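Local coordinates for beta-glucosidase (Chaetomella raphigera, PDB 6JXG), which probably hydrolyses terminal, non-reducing beta-D-glucosyl residues, releasing beta-D-glucose, as a secreted glycoside hydrolase family 3 enzyme of cellulose breakdown, at residues Lys11-Ala16 / Ser291-Gly296. Residues are numbered along the deposited sequence; the frame is centred on the assembly and turned at random.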
ATOM      1  N   LYS A  11       3.665  -0.277  31.921  1.00 16.72           N
ATOM      2  CA  LYS A  11       3.570  -0.709  33.303  1.00 17.71           C
ATOM      3  C   LYS A  11       3.523  -2.236  33.372  1.00 15.62           C
ATOM      4  O   LYS A  11       4.266  -2.811  34.074  1.00 15.47           O
ATOM      5  CB  LYS A  11       2.380  -0.083  34.003  1.00 21.51           C
ATOM      6  CG  LYS A  11       2.146  -0.632  35.346  1.00 26.51           C
ATOM      7  CD  LYS A  11       1.546   0.366  36.272  1.00 33.21           C
ATOM      8  CE  LYS A  11       1.437  -0.149  37.710  1.00 32.11           C
ATOM      9  NZ  LYS A  11       0.118   0.124  38.295  1.00 22.17           N
ATOM     10  N   LYS A  12       2.686  -2.840  32.547  1.00 16.72           N
ATOM     11  CA  LYS A  12       2.605  -4.290  32.496  1.00 16.82           C
ATOM     12  C   LYS A  12       3.936  -4.864  31.994  1.00 15.37           C
ATOM     13  O   LYS A  12       4.462  -5.781  32.583  1.00 15.24           O
ATOM     14  CB  LYS A  12       1.460  -4.731  31.613  1.00 17.34           C
ATOM     15  CG  LYS A  12       0.111  -4.281  32.183  1.00 17.73           C
ATOM     16  CD  LYS A  12      -0.964  -4.687  31.224  1.00 18.28           C
ATOM     17  CE  LYS A  12      -2.240  -3.912  31.484  1.00 17.63           C
ATOM     18  NZ  LYS A  12      -3.180  -4.148  30.390  1.00 20.47           N
ATOM     19  N   ALA A  13       4.504  -4.269  30.951  1.00 15.91           N
ATOM     20  CA  ALA A  13       5.783  -4.748  30.420  1.00 14.91           C
ATOM     21  C   ALA A  13       6.886  -4.672  31.431  1.00 15.05           C
ATOM     22  O   ALA A  13       7.674  -5.589  31.481  1.00 16.29           O
ATOM     23  CB  ALA A  13       6.202  -3.977  29.136  1.00 14.00           C
ATOM     24  N   THR A  14       6.996  -3.549  32.146  1.00 14.85           N
ATOM     25  CA  THR A  14       8.062  -3.391  33.139  1.00 17.80           C
ATOM     26  C   THR A  14       7.906  -4.482  34.235  1.00 17.66           C
ATOM     27  O   THR A  14       8.884  -5.031  34.697  1.00 21.01           O
ATOM     28  CB  THR A  14       8.122  -1.918  33.629  1.00 18.96           C
ATOM     29  OG1 THR A  14       8.494  -1.084  32.480  1.00 21.55           O
ATOM     30  CG2 THR A  14       9.182  -1.736  34.661  1.00 24.02           C
ATOM     31  N   ALA A  15       6.682  -4.757  34.642  1.00 17.48           N
ATOM     32  CA  ALA A  15       6.437  -5.783  35.654  1.00 17.88           C
ATOM     33  C   ALA A  15       6.856  -7.171  35.181  1.00 17.29           C
ATOM     34  O   ALA A  15       7.472  -7.928  35.921  1.00 15.80           O
ATOM     35  CB  ALA A  15       5.001  -5.802  36.054  1.00 18.27           C
ATOM     36  N   ALA A  16       6.526  -7.521  33.943  1.00 15.27           N
ATOM     37  CA  ALA A  16       6.978  -8.779  33.374  1.00 15.63           C
ATOM     38  C   ALA A  16       8.500  -8.901  33.239  1.00 16.19           C
ATOM     39  O   ALA A  16       9.107  -9.961  33.598  1.00 17.63           O
ATOM     40  CB  ALA A  16       6.259  -9.018  32.016  1.00 14.89           C
ATOM     41  N   SER A 291       4.009  -3.814  23.300  1.00 12.37           N
ATOM     42  CA  SER A 291       3.164  -3.949  22.123  1.00 11.82           C
ATOM     43  C   SER A 291       2.162  -5.110  22.248  1.00 12.01           C
ATOM     44  O   SER A 291       0.981  -5.007  21.884  1.00 12.55           O
ATOM     45  CB  SER A 291       4.075  -4.145  20.912  1.00 12.38           C
ATOM     46  OG  SER A 291       4.664  -2.866  20.536  1.00 11.33           O
ATOM     47  N   TRP A 292       2.640  -6.204  22.812  1.00 11.77           N
ATOM     48  CA  TRP A 292       1.810  -7.370  23.187  1.00 12.17           C
ATOM     49  C   TRP A 292       0.649  -7.004  24.104  1.00 11.70           C
ATOM     50  O   TRP A 292      -0.537  -7.308  23.806  1.00 10.29           O
ATOM     51  CB  TRP A 292       2.721  -8.439  23.822  1.00 12.43           C
ATOM     52  CG  TRP A 292       2.104  -9.776  24.125  1.00 13.42           C
ATOM     53  CD1 TRP A 292       1.570 -10.634  23.221  1.00 13.24           C
ATOM     54  CD2 TRP A 292       2.031 -10.438  25.396  1.00 13.40           C
ATOM     55  NE1 TRP A 292       1.144 -11.774  23.847  1.00 14.83           N
ATOM     56  CE2 TRP A 292       1.439 -11.684  25.174  1.00 13.87           C
ATOM     57  CE3 TRP A 292       2.498 -10.135  26.680  1.00 13.99           C
ATOM     58  CZ2 TRP A 292       1.216 -12.573  26.149  1.00 13.71           C
ATOM     59  CZ3 TRP A 292       2.259 -11.045  27.672  1.00 14.67           C
ATOM     60  CH2 TRP A 292       1.623 -12.256  27.387  1.00 14.63           C
ATOM     61  N   TYR A 293       0.993  -6.325  25.192  1.00 11.19           N
ATOM     62  CA  TYR A 293      -0.014  -5.850  26.145  1.00 12.74           C
ATOM     63  C   TYR A 293      -0.870  -4.757  25.541  1.00 13.23           C
ATOM     64  O   TYR A 293      -2.067  -4.725  25.793  1.00 14.68           O
ATOM     65  CB  TYR A 293       0.630  -5.292  27.392  1.00 11.85           C
ATOM     66  CG  TYR A 293       1.223  -6.319  28.316  1.00 11.78           C
ATOM     67  CD1 TYR A 293       0.405  -7.258  28.912  1.00 11.78           C
ATOM     68  CD2 TYR A 293       2.567  -6.339  28.625  1.00 11.88           C
ATOM     69  CE1 TYR A 293       0.893  -8.197  29.759  1.00 12.85           C
ATOM     70  CE2 TYR A 293       3.076  -7.300  29.515  1.00 12.91           C
ATOM     71  CZ  TYR A 293       2.191  -8.217  30.071  1.00 14.64           C
ATOM     72  OH  TYR A 293       2.608  -9.235  30.921  1.00 16.72           O
ATOM     73  N   PHE A 294      -0.260  -3.860  24.746  1.00 13.82           N
ATOM     74  CA  PHE A 294      -0.997  -2.727  24.151  1.00 14.13           C
ATOM     75  C   PHE A 294      -2.208  -3.138  23.326  1.00 13.59           C
ATOM     76  O   PHE A 294      -3.274  -2.591  23.503  1.00 12.68           O
ATOM     77  CB  PHE A 294      -0.069  -1.827  23.299  1.00 13.45           C
ATOM     78  CG  PHE A 294      -0.770  -0.629  22.738  1.00 13.45           C
ATOM     79  CD1 PHE A 294      -1.389  -0.679  21.498  1.00 13.98           C
ATOM     80  CD2 PHE A 294      -0.885   0.502  23.486  1.00 14.53           C
ATOM     81  CE1 PHE A 294      -2.105   0.405  20.982  1.00 13.18           C
ATOM     82  CE2 PHE A 294      -1.530   1.628  22.968  1.00 14.82           C
ATOM     83  CZ  PHE A 294      -2.168   1.552  21.688  1.00 14.88           C
ATOM     84  N   VAL A 295      -2.062  -4.131  22.476  1.00 15.31           N
ATOM     85  CA  VAL A 295      -3.203  -4.671  21.752  1.00 16.04           C
ATOM     86  C   VAL A 295      -3.996  -5.770  22.489  1.00 16.03           C
ATOM     87  O   VAL A 295      -4.923  -6.283  21.901  1.00 17.29           O
ATOM     88  CB  VAL A 295      -2.862  -5.121  20.306  1.00 18.49           C
ATOM     89  CG1 VAL A 295      -1.988  -4.079  19.626  1.00 18.71           C
ATOM     90  CG2 VAL A 295      -2.192  -6.437  20.252  1.00 19.22           C
ATOM     91  N   GLY A 296      -3.624  -6.091  23.739  1.00 14.68           N
ATOM     92  CA  GLY A 296      -4.373  -7.011  24.616  1.00 14.93           C
ATOM     93  C   GLY A 296      -4.200  -8.485  24.317  1.00 13.99           C
ATOM     94  O   GLY A 296      -5.107  -9.289  24.601  1.00 12.93           O
TER
HETATM   95  O   HOH W   1      -3.271  -6.015  27.989  1.00 16.22           O
HETATM   96  O   HOH W   2       2.952  -7.878  33.557  1.00 16.63           O
HETATM   97  O   HOH W   3      -2.220  -2.641  28.150  1.00 21.78           O
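Lys12 lays its aliphatic stem over one face of the Tyr293 ring. Its CB sits 3.5 Å from the ring centroid and 9° off the normal, a CH-pi contact, and CD follows across the ring to 3.7 Å from Tyr293 CD1. CG of Lys12 stands anti to its carbonyl carbon (chi1 -64°) and the chain beyond is extended, which carries the ammonium past the ring toward the end of the other helix. There NZ donates to two waters; one of them passes a hydrogen bond to Tyr293 O at 2.8 Å, the other only a weak one. A third water joins Lys12 O to Tyr293 OH, so solvent supplies every polar link and no direct hydrogen bond crosses. Ala16 CB lies at the ring edge, near its plane, 3.8 Å from Tyr293 OH. The backbone N of Ala13 comes obliquely to 3.6 Å from Tyr293 CE2, while its CB stays more loosely by Tyr293 CD2. Trp292 CE3 covers the opposite face, 3.8 Å above the plane, sandwiching the phenol. An alanine in place of Tyr293 would probably open a gap between the helices and leave the Lys12 stem and Trp292 without the ring that separates them. Just beyond, the helix ends in a Schellman motif, with Gly296 at positive phi and its N bonded to Tyr293 O at 2.9 Å. Ala13 and Ala16 also pack on Leu289, seating N-terminal helix 7-17 outside helix 278-294, whose Trp292 and Val295 touch Gln151 of strand 151-157, among the parallel strands of the TIM-barrel-type N-terminal domain.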